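Local structure of carbohydrate deacetylase (Enterococcus faecalis, 2I5I) at residues 8-13 with 124-129; 43-48 with 118-123; 113-118 with 149-154; 143-148 with 153-158. The protein probably catalyses the magnesium-dependent deacetylation of acetylated carbohydrates, a step in the breakdown of oligosaccharides. All coordinates share one frame; numbering follows the deposited sequence.

Contact 1: residues 8-13 with 124-129; sequences IINADD and PDHIDS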
loop_
_atom_site.group_PDB
_atom_site.type_symbol
_atom_site.label_atom_id
_atom_site.label_comp_id
_atom_site.label_asym_id
_atom_site.label_seq_id
_atom_site.Cartn_x
_atom_site.Cartn_y
_atom_site.Cartn_z
ATOM N N ILE A 8 5.619 -18.533 22.265
ATOM C CA ILE A 8 6.294 -17.627 21.364
ATOM C C ILE A 8 7.266 -18.485 20.557
ATOM O O ILE A 8 8.124 -19.177 21.108
ATOM C CB ILE A 8 7.020 -16.532 22.149
ATOM C CG1 ILE A 8 6.116 -15.688 23.039
ATOM C CG2 ILE A 8 7.833 -15.670 21.196
ATOM C CD1 ILE A 8 6.888 -14.796 23.984
ATOM N N ILE A 9 7.123 -18.485 19.253
ATOM C CA ILE A 9 7.977 -19.131 18.266
ATOM C C ILE A 9 8.658 -17.999 17.514
ATOM O O ILE A 9 8.064 -17.253 16.750
ATOM C CB ILE A 9 7.199 -20.073 17.333
ATOM C CG1 ILE A 9 6.397 -21.079 18.137
ATOM C CG2 ILE A 9 8.110 -20.772 16.341
ATOM C CD1 ILE A 9 5.599 -22.087 17.358
ATOM N N ASN A 10 9.943 -17.854 17.842
ATOM C CA ASN A 10 10.679 -16.673 17.406
ATOM C C ASN A 10 11.789 -17.111 16.468
ATOM O O ASN A 10 12.639 -17.928 16.814
ATOM C CB ASN A 10 11.283 -15.879 18.577
ATOM C CG ASN A 10 11.981 -14.615 18.106
ATOM O OD1 ASN A 10 11.423 -13.509 18.135
ATOM N ND2 ASN A 10 13.214 -14.791 17.684
ATOM N N ALA A 11 11.763 -16.511 15.282
ATOM C CA ALA A 11 12.806 -16.748 14.294
ATOM C C ALA A 11 13.963 -15.795 14.522
ATOM O O ALA A 11 13.794 -14.576 14.439
ATOM C CB ALA A 11 12.253 -16.562 12.881
ATOM N N ASP A 12 15.149 -16.309 14.809
ATOM C CA ASP A 12 16.309 -15.444 14.942
ATOM C C ASP A 12 16.868 -15.033 13.574
ATOM O O ASP A 12 16.695 -15.750 12.579
ATOM C CB ASP A 12 17.373 -16.163 15.781
ATOM C CG ASP A 12 16.926 -16.426 17.207
ATOM O OD1 ASP A 12 15.765 -16.127 17.559
ATOM O OD2 ASP A 12 17.754 -16.945 17.993
ATOM N N ASP A 13 17.498 -13.874 13.518
ATOM C CA ASP A 13 18.309 -13.400 12.414
ATOM C C ASP A 13 17.527 -12.686 11.316
ATOM O O ASP A 13 17.975 -12.636 10.167
ATOM C CB ASP A 13 19.099 -14.559 11.782
ATOM C CG ASP A 13 20.161 -15.147 12.693
ATOM O OD1 ASP A 13 20.533 -14.439 13.649
ATOM O OD2 ASP A 13 20.623 -16.295 12.477
ATOM N N PRO A 124 11.472 -1.918 19.066
ATOM C CA PRO A 124 11.454 -3.382 19.164
ATOM C C PRO A 124 10.437 -3.795 20.220
ATOM O O PRO A 124 10.162 -3.022 21.145
ATOM C CB PRO A 124 12.867 -3.712 19.612
ATOM C CG PRO A 124 13.454 -2.457 20.144
ATOM C CD PRO A 124 12.740 -1.314 19.488
ATOM N N ASP A 125 9.838 -4.979 20.149
ATOM C CA ASP A 125 8.927 -5.371 21.230
ATOM C C ASP A 125 9.672 -6.167 22.300
ATOM O O ASP A 125 9.118 -6.513 23.362
ATOM C CB ASP A 125 7.741 -6.126 20.630
ATOM C CG ASP A 125 8.013 -7.534 20.163
ATOM O OD1 ASP A 125 9.206 -7.872 20.048
ATOM O OD2 ASP A 125 7.037 -8.290 19.919
ATOM N N HIS A 126 10.936 -6.504 22.042
ATOM C CA HIS A 126 11.752 -7.256 22.988
ATOM C C HIS A 126 13.199 -7.326 22.520
ATOM O O HIS A 126 13.560 -6.846 21.444
ATOM C CB HIS A 126 11.184 -8.649 23.212
ATOM C CG HIS A 126 11.491 -9.725 22.237
ATOM N ND1 HIS A 126 10.836 -9.832 21.030
ATOM C CD2 HIS A 126 12.360 -10.766 22.274
ATOM C CE1 HIS A 126 11.297 -10.895 20.385
ATOM N NE2 HIS A 126 12.237 -11.490 21.103
ATOM N N ILE A 127 14.019 -7.920 23.373
ATOM C CA ILE A 127 15.448 -8.040 23.183
ATOM C C ILE A 127 15.895 -9.482 23.332
ATOM O O ILE A 127 15.454 -10.226 24.207
ATOM C CB ILE A 127 16.244 -7.190 24.218
ATOM C CG1 ILE A 127 15.968 -5.697 24.133
ATOM C CG2 ILE A 127 17.732 -7.468 24.117
ATOM C CD1 ILE A 127 16.530 -4.898 25.286
ATOM N N ASP A 128 16.814 -9.900 22.477
ATOM C CA ASP A 128 17.483 -11.188 22.592
ATOM C C ASP A 128 18.875 -11.002 22.005
ATOM O O ASP A 128 19.216 -9.852 21.704
ATOM C CB ASP A 128 16.683 -12.294 21.946
ATOM C CG ASP A 128 16.686 -12.297 20.424
ATOM O OD1 ASP A 128 17.221 -11.365 19.804
ATOM O OD2 ASP A 128 16.121 -13.266 19.866
ATOM N N SER A 129 19.650 -12.068 21.798
ATOM C CA SER A 129 20.975 -11.858 21.245
ATOM C C SER A 129 21.440 -13.024 20.376
ATOM O O SER A 129 21.143 -14.201 20.654
ATOM C CB SER A 129 22.026 -11.718 22.382
ATOM O OG SER A 129 22.085 -13.082 22.803
#

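Contact 2: residues 43-48 with 118-123; sequences PYFLEA and MKSGRR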
loop_
_atom_site.group_PDB
_atom_site.type_symbol
_atom_site.label_atom_id
_atom_site.label_comp_id
_atom_site.label_asym_id
_atom_site.label_seq_id
_atom_site.Cartn_x
_atom_site.Cartn_y
_atom_site.Cartn_z
ATOM N N PRO A 43 23.627 -4.826 7.073
ATOM C CA PRO A 43 23.298 -3.733 6.129
ATOM C C PRO A 43 21.903 -3.882 5.525
ATOM O O PRO A 43 21.303 -2.911 5.066
ATOM C CB PRO A 43 24.383 -3.865 5.071
ATOM C CG PRO A 43 24.948 -5.221 5.214
ATOM C CD PRO A 43 24.724 -5.673 6.638
ATOM N N TYR A 44 21.354 -5.083 5.532
ATOM C CA TYR A 44 20.022 -5.407 5.042
ATOM C C TYR A 44 18.924 -5.118 6.053
ATOM O O TYR A 44 17.754 -5.409 5.789
ATOM C CB TYR A 44 19.960 -6.906 4.687
ATOM C CG TYR A 44 21.061 -7.302 3.746
ATOM C CD1 TYR A 44 20.966 -6.912 2.406
ATOM C CD2 TYR A 44 22.164 -8.034 4.149
ATOM C CE1 TYR A 44 21.948 -7.252 1.515
ATOM C CE2 TYR A 44 23.149 -8.367 3.239
ATOM C CZ TYR A 44 23.035 -7.979 1.926
ATOM O OH TYR A 44 24.010 -8.295 1.009
ATOM N N PHE A 45 19.257 -4.560 7.221
ATOM C CA PHE A 45 18.215 -4.399 8.241
ATOM C C PHE A 45 17.008 -3.573 7.830
ATOM O O PHE A 45 15.870 -3.986 8.011
ATOM C CB PHE A 45 18.820 -3.745 9.489
ATOM C CG PHE A 45 17.811 -3.271 10.514
ATOM C CD1 PHE A 45 17.094 -4.179 11.272
ATOM C CD2 PHE A 45 17.606 -1.923 10.693
ATOM C CE1 PHE A 45 16.164 -3.732 12.208
ATOM C CE2 PHE A 45 16.701 -1.454 11.632
ATOM C CZ PHE A 45 16.004 -2.383 12.387
ATOM N N LEU A 46 17.250 -2.363 7.314
ATOM C CA LEU A 46 16.153 -1.464 7.001
ATOM C C LEU A 46 15.320 -2.026 5.871
ATOM O O LEU A 46 14.080 -1.964 5.876
ATOM C CB LEU A 46 16.712 -0.058 6.734
ATOM C CG LEU A 46 17.110 0.780 7.943
ATOM C CD1 LEU A 46 17.552 2.182 7.513
ATOM C CD2 LEU A 46 15.995 0.945 8.961
ATOM N N GLU A 47 15.958 -2.637 4.890
ATOM C CA GLU A 47 15.180 -3.308 3.830
ATOM C C GLU A 47 14.274 -4.380 4.391
ATOM O O GLU A 47 13.097 -4.551 4.046
ATOM C CB GLU A 47 16.140 -3.908 2.799
ATOM C CG GLU A 47 16.905 -2.844 2.030
ATOM C CD GLU A 47 18.070 -3.414 1.248
ATOM O OE1 GLU A 47 18.301 -4.631 1.337
ATOM O OE2 GLU A 47 18.738 -2.622 0.548
ATOM N N ALA A 48 14.816 -5.173 5.312
ATOM C CA ALA A 48 14.029 -6.209 5.961
ATOM C C ALA A 48 12.826 -5.624 6.675
ATOM O O ALA A 48 11.691 -6.116 6.644
ATOM C CB ALA A 48 14.924 -6.987 6.926
HETATM N N MSE A 118 15.627 1.472 16.041
HETATM C CA MSE A 118 14.481 2.391 16.023
HETATM C C MSE A 118 14.561 3.379 14.863
HETATM O O MSE A 118 13.605 4.113 14.616
HETATM C CB MSE A 118 14.296 3.080 17.395
HETATM C CG MSE A 118 13.747 2.060 18.394
HETATM SE SE MSE A 118 13.411 2.620 20.093
HETATM C CE MSE A 118 14.801 3.649 20.374
ATOM N N LYS A 119 15.645 3.400 14.106
ATOM C CA LYS A 119 15.711 4.155 12.847
ATOM C C LYS A 119 14.732 3.576 11.822
ATOM O O LYS A 119 14.382 4.245 10.844
ATOM C CB LYS A 119 17.141 4.178 12.308
ATOM C CG LYS A 119 18.074 5.043 13.155
ATOM C CD LYS A 119 19.471 5.180 12.573
ATOM C CE LYS A 119 20.468 5.442 13.694
ATOM N NZ LYS A 119 21.866 5.527 13.191
ATOM N N SER A 120 14.252 2.364 12.066
ATOM C CA SER A 120 13.203 1.743 11.267
ATOM C C SER A 120 11.842 2.398 11.464
ATOM O O SER A 120 10.841 2.033 10.831
ATOM C CB SER A 120 13.167 0.265 11.661
ATOM O OG SER A 120 12.449 0.081 12.868
ATOM N N GLY A 121 11.763 3.358 12.383
ATOM C CA GLY A 121 10.543 3.976 12.844
ATOM C C GLY A 121 9.714 3.168 13.816
ATOM O O GLY A 121 8.610 3.574 14.206
ATOM N N ARG A 122 10.195 2.037 14.259
ATOM C CA ARG A 122 9.511 1.075 15.088
ATOM C C ARG A 122 10.336 0.771 16.353
ATOM O O ARG A 122 11.548 0.654 16.291
ATOM C CB ARG A 122 9.269 -0.267 14.423
ATOM C CG ARG A 122 7.942 -0.595 13.781
ATOM C CD ARG A 122 8.107 -1.893 12.990
ATOM N NE ARG A 122 7.554 -3.065 13.664
ATOM C CZ ARG A 122 7.170 -4.192 13.081
ATOM N NH1 ARG A 122 7.268 -4.349 11.764
ATOM N NH2 ARG A 122 6.671 -5.194 13.808
ATOM N N ARG A 123 9.593 0.632 17.449
ATOM C CA ARG A 123 10.217 0.192 18.693
ATOM C C ARG A 123 10.364 -1.314 18.670
ATOM O O ARG A 123 9.384 -1.982 18.314
ATOM C CB ARG A 123 9.312 0.624 19.852
ATOM C CG ARG A 123 9.955 0.535 21.228
ATOM C CD ARG A 123 9.103 1.333 22.226
ATOM N NE ARG A 123 9.905 1.479 23.442
ATOM C CZ ARG A 123 10.655 2.532 23.720
ATOM N NH1 ARG A 123 10.789 3.606 22.957
ATOM N NH2 ARG A 123 11.318 2.498 24.873
#

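Contact 3: residues 113-118 with 149-154; sequences QIISFM and RKYQLP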
loop_
_atom_site.group_PDB
_atom_site.type_symbol
_atom_site.label_atom_id
_atom_site.label_comp_id
_atom_site.label_asym_id
_atom_site.label_seq_id
_atom_site.Cartn_x
_atom_site.Cartn_y
_atom_site.Cartn_z
ATOM N N GLN A 113 22.874 -0.277 19.261
ATOM C CA GLN A 113 22.152 -1.208 18.395
ATOM C C GLN A 113 20.657 -1.030 18.537
ATOM O O GLN A 113 19.854 -1.217 17.628
ATOM C CB GLN A 113 22.552 -2.658 18.702
ATOM C CG GLN A 113 23.899 -2.992 18.050
ATOM C CD GLN A 113 24.429 -4.359 18.435
ATOM O OE1 GLN A 113 23.710 -5.341 18.650
ATOM N NE2 GLN A 113 25.754 -4.470 18.520
ATOM N N ILE A 114 20.248 -0.638 19.741
ATOM C CA ILE A 114 18.814 -0.465 19.978
ATOM C C ILE A 114 18.356 0.805 19.300
ATOM O O ILE A 114 17.318 0.821 18.642
ATOM C CB ILE A 114 18.486 -0.447 21.482
ATOM C CG1 ILE A 114 18.662 -1.822 22.115
ATOM C CG2 ILE A 114 17.105 0.133 21.720
ATOM C CD1 ILE A 114 18.666 -1.816 23.633
ATOM N N ILE A 115 19.147 1.870 19.445
ATOM C CA ILE A 115 18.809 3.126 18.769
ATOM C C ILE A 115 18.775 2.945 17.252
ATOM O O ILE A 115 17.924 3.513 16.572
ATOM C CB ILE A 115 19.803 4.220 19.152
ATOM C CG1 ILE A 115 19.528 4.685 20.606
ATOM C CG2 ILE A 115 19.823 5.385 18.210
ATOM C CD1 ILE A 115 20.748 4.396 21.433
ATOM N N SER A 116 19.687 2.129 16.750
ATOM C CA SER A 116 19.777 1.830 15.332
ATOM C C SER A 116 18.513 1.093 14.870
ATOM O O SER A 116 18.005 1.453 13.816
ATOM C CB SER A 116 21.019 1.026 14.998
ATOM O OG SER A 116 22.181 1.781 15.292
ATOM N N PHE A 117 18.044 0.115 15.630
ATOM C CA PHE A 117 16.777 -0.527 15.311
ATOM C C PHE A 117 15.698 0.530 15.099
ATOM O O PHE A 117 14.904 0.431 14.152
ATOM C CB PHE A 117 16.342 -1.480 16.422
ATOM C CG PHE A 117 15.081 -2.291 16.201
ATOM C CD1 PHE A 117 13.796 -1.828 16.333
ATOM C CD2 PHE A 117 15.227 -3.621 15.810
ATOM C CE1 PHE A 117 12.665 -2.578 16.072
ATOM C CE2 PHE A 117 14.120 -4.407 15.554
ATOM C CZ PHE A 117 12.845 -3.897 15.679
HETATM N N MSE A 118 15.627 1.472 16.041
HETATM C CA MSE A 118 14.481 2.391 16.023
HETATM C C MSE A 118 14.561 3.379 14.863
HETATM O O MSE A 118 13.605 4.113 14.616
HETATM C CB MSE A 118 14.296 3.080 17.395
HETATM C CG MSE A 118 13.747 2.060 18.394
HETATM SE SE MSE A 118 13.411 2.620 20.093
HETATM C CE MSE A 118 14.801 3.649 20.374
ATOM N N ARG A 149 15.811 -2.544 31.201
ATOM C CA ARG A 149 15.143 -1.621 32.136
ATOM C C ARG A 149 15.104 -0.220 31.541
ATOM O O ARG A 149 14.086 0.459 31.655
ATOM C CB ARG A 149 15.811 -1.643 33.519
ATOM C CG ARG A 149 15.956 -3.034 34.090
ATOM C CD ARG A 149 16.739 -3.120 35.391
ATOM N NE ARG A 149 16.465 -4.426 35.983
ATOM C CZ ARG A 149 17.271 -5.399 36.333
ATOM N NH1 ARG A 149 18.587 -5.310 36.190
ATOM N NH2 ARG A 149 16.746 -6.504 36.847
ATOM N N LYS A 150 16.178 0.195 30.890
ATOM C CA LYS A 150 16.345 1.519 30.315
ATOM C C LYS A 150 15.326 1.752 29.199
ATOM O O LYS A 150 14.788 2.860 29.105
ATOM C CB LYS A 150 17.753 1.727 29.776
ATOM C CG LYS A 150 17.950 3.053 29.067
ATOM C CD LYS A 150 19.228 3.036 28.236
ATOM C CE LYS A 150 19.559 4.410 27.688
ATOM N NZ LYS A 150 21.029 4.596 27.498
ATOM N N TYR A 151 15.097 0.700 28.410
ATOM C CA TYR A 151 14.132 0.884 27.324
ATOM C C TYR A 151 12.804 0.230 27.649
ATOM O O TYR A 151 11.853 0.342 26.876
ATOM C CB TYR A 151 14.711 0.353 25.996
ATOM C CG TYR A 151 15.825 1.234 25.494
ATOM C CD1 TYR A 151 15.534 2.365 24.734
ATOM C CD2 TYR A 151 17.154 0.973 25.753
ATOM C CE1 TYR A 151 16.541 3.188 24.265
ATOM C CE2 TYR A 151 18.165 1.779 25.296
ATOM C CZ TYR A 151 17.857 2.893 24.543
ATOM O OH TYR A 151 18.885 3.688 24.093
ATOM N N GLN A 152 12.712 -0.433 28.807
ATOM C CA GLN A 152 11.427 -0.978 29.223
ATOM C C GLN A 152 10.913 -2.011 28.227
ATOM O O GLN A 152 9.803 -1.905 27.724
ATOM C CB GLN A 152 10.376 0.119 29.404
ATOM C CG GLN A 152 10.529 0.918 30.682
ATOM C CD GLN A 152 10.477 0.068 31.941
ATOM O OE1 GLN A 152 9.416 -0.396 32.358
ATOM N NE2 GLN A 152 11.652 -0.147 32.521
ATOM N N LEU A 153 11.764 -2.980 27.975
ATOM C CA LEU A 153 11.502 -4.095 27.085
ATOM C C LEU A 153 11.751 -5.424 27.781
ATOM O O LEU A 153 12.719 -5.497 28.545
ATOM C CB LEU A 153 12.447 -4.042 25.876
ATOM C CG LEU A 153 12.278 -2.783 25.024
ATOM C CD1 LEU A 153 13.461 -2.644 24.082
ATOM C CD2 LEU A 153 10.948 -2.825 24.288
ATOM N N PRO A 154 10.899 -6.405 27.517
ATOM C CA PRO A 154 11.136 -7.753 28.032
ATOM C C PRO A 154 12.343 -8.338 27.291
ATOM O O PRO A 154 12.673 -7.891 26.183
ATOM C CB PRO A 154 9.866 -8.516 27.704
ATOM C CG PRO A 154 9.272 -7.754 26.564
ATOM C CD PRO A 154 9.651 -6.319 26.744
#

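Contact 4: residues 143-148 with 153-158; sequences VALALA and LPLRNA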
loop_
_atom_site.group_PDB
_atom_site.type_symbol
_atom_site.label_atom_id
_atom_site.label_comp_id
_atom_site.label_asym_id
_atom_site.label_seq_id
_atom_site.Cartn_x
_atom_site.Cartn_y
_atom_site.Cartn_z
ATOM N N VAL A 143 24.297 -6.649 31.569
ATOM C CA VAL A 143 24.292 -5.514 30.663
ATOM C C VAL A 143 22.995 -5.507 29.847
ATOM O O VAL A 143 22.471 -4.406 29.655
ATOM C CB VAL A 143 25.494 -5.540 29.716
ATOM C CG1 VAL A 143 25.358 -4.472 28.634
ATOM C CG2 VAL A 143 26.794 -5.307 30.480
ATOM N N ALA A 144 22.576 -6.701 29.434
ATOM C CA ALA A 144 21.299 -6.832 28.744
ATOM C C ALA A 144 20.153 -6.379 29.641
ATOM O O ALA A 144 19.256 -5.670 29.187
ATOM C CB ALA A 144 21.058 -8.247 28.249
ATOM N N LEU A 145 20.130 -6.789 30.905
ATOM C CA LEU A 145 19.030 -6.427 31.794
ATOM C C LEU A 145 18.993 -4.937 32.047
ATOM O O LEU A 145 17.932 -4.300 32.125
ATOM C CB LEU A 145 19.125 -7.176 33.134
ATOM C CG LEU A 145 18.812 -8.681 32.996
ATOM C CD1 LEU A 145 19.532 -9.460 34.086
ATOM C CD2 LEU A 145 17.320 -8.922 32.994
ATOM N N ALA A 146 20.182 -4.323 32.146
ATOM C CA ALA A 146 20.243 -2.881 32.331
ATOM C C ALA A 146 19.604 -2.161 31.139
ATOM O O ALA A 146 18.878 -1.189 31.333
ATOM C CB ALA A 146 21.669 -2.407 32.550
ATOM N N LEU A 147 19.848 -2.630 29.912
ATOM C CA LEU A 147 19.223 -1.956 28.751
ATOM C C LEU A 147 17.740 -2.289 28.644
ATOM O O LEU A 147 16.909 -1.494 28.168
ATOM C CB LEU A 147 20.036 -2.323 27.510
ATOM C CG LEU A 147 21.420 -1.651 27.422
ATOM C CD1 LEU A 147 22.384 -2.442 26.556
ATOM C CD2 LEU A 147 21.248 -0.229 26.938
ATOM N N ALA A 148 17.332 -3.455 29.105
ATOM C CA ALA A 148 15.932 -3.855 29.169
ATOM C C ALA A 148 15.167 -2.874 30.064
ATOM O O ALA A 148 14.061 -2.442 29.737
ATOM C CB ALA A 148 15.744 -5.270 29.679
ATOM N N LEU A 153 11.764 -2.980 27.975
ATOM C CA LEU A 153 11.502 -4.095 27.085
ATOM C C LEU A 153 11.751 -5.424 27.781
ATOM O O LEU A 153 12.719 -5.497 28.545
ATOM C CB LEU A 153 12.447 -4.042 25.876
ATOM C CG LEU A 153 12.278 -2.783 25.024
ATOM C CD1 LEU A 153 13.461 -2.644 24.082
ATOM C CD2 LEU A 153 10.948 -2.825 24.288
ATOM N N PRO A 154 10.899 -6.405 27.517
ATOM C CA PRO A 154 11.136 -7.753 28.032
ATOM C C PRO A 154 12.343 -8.338 27.291
ATOM O O PRO A 154 12.673 -7.891 26.183
ATOM C CB PRO A 154 9.866 -8.516 27.704
ATOM C CG PRO A 154 9.272 -7.754 26.564
ATOM C CD PRO A 154 9.651 -6.319 26.744
ATOM N N LEU A 155 12.961 -9.319 27.918
ATOM C CA LEU A 155 14.212 -9.893 27.471
ATOM C C LEU A 155 14.137 -11.403 27.412
ATOM O O LEU A 155 13.594 -12.028 28.334
ATOM C CB LEU A 155 15.315 -9.478 28.467
ATOM C CG LEU A 155 16.673 -10.120 28.282
ATOM C CD1 LEU A 155 17.298 -9.646 26.961
ATOM C CD2 LEU A 155 17.626 -9.794 29.421
ATOM N N ARG A 156 14.688 -11.999 26.364
ATOM C CA ARG A 156 14.690 -13.434 26.206
ATOM C C ARG A 156 15.301 -14.114 27.449
ATOM O O ARG A 156 16.329 -13.630 27.929
ATOM C CB ARG A 156 15.509 -13.848 24.973
ATOM C CG ARG A 156 15.724 -15.347 24.891
ATOM C CD ARG A 156 16.519 -15.697 23.639
ATOM N NE ARG A 156 15.599 -15.876 22.509
ATOM C CZ ARG A 156 16.026 -16.163 21.275
ATOM N NH1 ARG A 156 17.314 -16.284 21.026
ATOM N NH2 ARG A 156 15.168 -16.328 20.267
ATOM N N ASN A 157 14.685 -15.195 27.883
ATOM C CA ASN A 157 15.242 -15.997 28.984
ATOM C C ASN A 157 16.597 -16.532 28.552
ATOM O O ASN A 157 16.719 -17.309 27.601
ATOM C CB ASN A 157 14.252 -17.079 29.344
ATOM C CG ASN A 157 14.697 -18.105 30.354
ATOM O OD1 ASN A 157 15.882 -18.410 30.489
ATOM N ND2 ASN A 157 13.690 -18.628 31.049
ATOM N N ALA A 158 17.637 -16.139 29.277
ATOM C CA ALA A 158 18.991 -16.527 28.937
ATOM C C ALA A 158 19.443 -17.909 29.356
ATOM O O ALA A 158 20.561 -18.315 28.971
ATOM C CB ALA A 158 19.924 -15.483 29.579
#

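Contact 1: residues 8-13 with 124-129
Asn10 and His126 point at each other, and the amide oxygen of Asn10 meets the imidazole at its edge, OD1 lying 3.5 Å from His126 CE1. The amide and ring planes are nearly perpendicular, 86° apart, and no hydrogen bond joins the two groups; OD1 is instead hydrogen-bonded to Ser35 OG. At the neighbouring ring atom, His126 ND1 donates to Asp125 OD1 at 2.7 Å, nearly straight and close to the ring plane. Strands 6-11 and 127-129 belong to the same curled parallel sheet but are not neighbours in it, so these side chains meet across its interior, beside the magnesium site predicted at His130. With its CG anti to the backbone N (chi1 -177°), Asn10 carries its amide inward, and ND2 gives a weak hydrogen bond to Asp12 OD1 at 2.9 Å. The carboxylates of Asp12 and Asp128 stand steeply to one another, 79° apart, with Asp12 OD1 and Asp128 OD2 separated by 3.7 Å. Arg156 probably offsets much of this like-charge proximity: it forms a salt bridge to Asp12 OD1 and a long, weak ion pair with Asp128 OD2. The other oxygen of Asp128, OD1, is hydrogen-bonded to His64 ND1.

Contact 2: residues 43-48 with 118-123
Phe45, at the start of helix 45-55, sends its ring toward the turn at Ser120, and the outer carbons CE2 and CZ share the approach: Ser120 CB lies 3.9 Å from Phe45 CE2. The methylene comes in obliquely to the ring. A chi1 of 168° sets Phe45 CG anti to the backbone N and carries the ring out from the helix to this meeting point, where it also meets the ring of Phe117 with the planes inclined at about 50°. Leu46 follows with a more peripheral contact made by a single methyl branch. Its CD2 rests against the backbone of the turn, 3.7 Å from Ser120 CA, and also lies 4.1 Å from the carbonyl carbon of Lys119. Here a leucine methyl packs on main chain as much as on side chain, and no hydrogen bond crosses between the segments. Further on, Ala48 N bonds back to Tyr44 O at 3.0 Å, an early turn of the helix that presents Phe45 and Leu46. The opposing loop is shaped by its own bonds. Gly121 N reaches Met118 O at 3.0 Å, while Ser120 OG receives Arg122 N at 3.3 Å and is also hydrogen-bonded to Phe117 O. Nearby, Arg123 forms a salt bridge with Glu259 of the second subunit. Away from the predicted metal site, the contact thus seats the first turn of one helix on an ST turn, formed by Ser120 and Arg122, in the loop that leads from helix 103-117 to strand 127-129.

Contact 3: residues 113-118 with 149-154
Tyr151 gives up the most surface to this contact, and Ile114 fills one face of its ring. The methyl CG2 of Ile114 stands 3.8 Å from the centroid of the Tyr151 ring and only 3° from the ring normal, a CH-pi contact with the methyl centred over the six carbons. The other branch of the isoleucine reaches toward one side of the same ring, with Ile114 CD1 3.8 Å from Tyr151 CD2. Both branches are used because CG2 is anti to the backbone N while CG1 lies beside it (chi1 -70°), and the two side chains run antiparallel alongside one another. Ile115 crosses the tyrosine at about a right angle and touches its phenolic end, Ile115 CD1 lying 3.3 Å from Tyr151 OH. That hydroxyl is hydrogen-bonded to Asp111 OD1, one helical turn before Ile115, and the same oxygen takes a salt bridge from Lys150 NZ. The contact joins the C-terminal ends of helices 103-117 and 138-151, which flank strand 127-129 in the chain; Ile114 also packs on Ile127 of that strand. Immediately after Tyr151, the second helix closes in a Schellman motif with Gln152 at positive phi as the C-prime residue. The Gln152 side chain adds a further bond, NE2 to Arg149 O at 2.7 Å, directed at a lone pair in the carbonyl plane. The selenomethionine Met118 approaches the ring obliquely, its CE 4.3 Å from Tyr151 CE1, and Lys6 of the second subunit packs on Tyr151.

Contact 4: residues 143-148 with 153-158
Leu155 turns back onto the helix that precedes it, beginning with its CB, which lies 4.4 Å from Ala148 CB. From there CG stands anti to the backbone N (chi1 172°), directing the side chain toward the earlier turn of helix 138-151. Its branch CD2 does most of the touching: it sits 3.9 Å from Ala144 CB and 3.7 Å from Leu145 CD2, with Leu145 CG also close. The two leucines cross at about a right angle, so one methyl of Leu155 rests against the branching end of Leu145. The other methyl, CD1, lies by the carbonyl oxygen of Ile127 in strand 127-129, placing the leucine between helix and sheet. The backbone makes its own link where the chain leaves the helix: Leu153 N bonds to Ala148 O at 2.9 Å, with an N-H...O angle of 160°, using a lone pair in the carbonyl plane. Leu153 O in turn lies 3.2 Å from Ala148 CB. Beyond Leu155, Arg156 forms a salt bridge with Glu210. One directional backbone bond, the outer bond of the Schellman motif, thus ties the chain's exit to the helix end, while small alanine methyls let the buried leucine come close by apolar packing.

From the N terminus, strand 6-11 supplies the first half of contact 1, whose long loop closes only at 124-129. Contact 2 opens and closes within that loop, tying the start of helix 45-55 to the turn before strand 127-129. Contact 3 starts on helix 103-117 and ends at 149-154, thereby crossing both earlier contacts; it shares Met118 with contact 2. Contact 4 is a short closure between helix 138-151 and the segment after it, and shares Leu153 and Pro154 with contact 3. Segment 153-158 returns to contact 1 through backbone bonds at Ile127 and the Asp12-Arg156 salt bridge, so helices, loops and sheet interior are joined around strand 127-129.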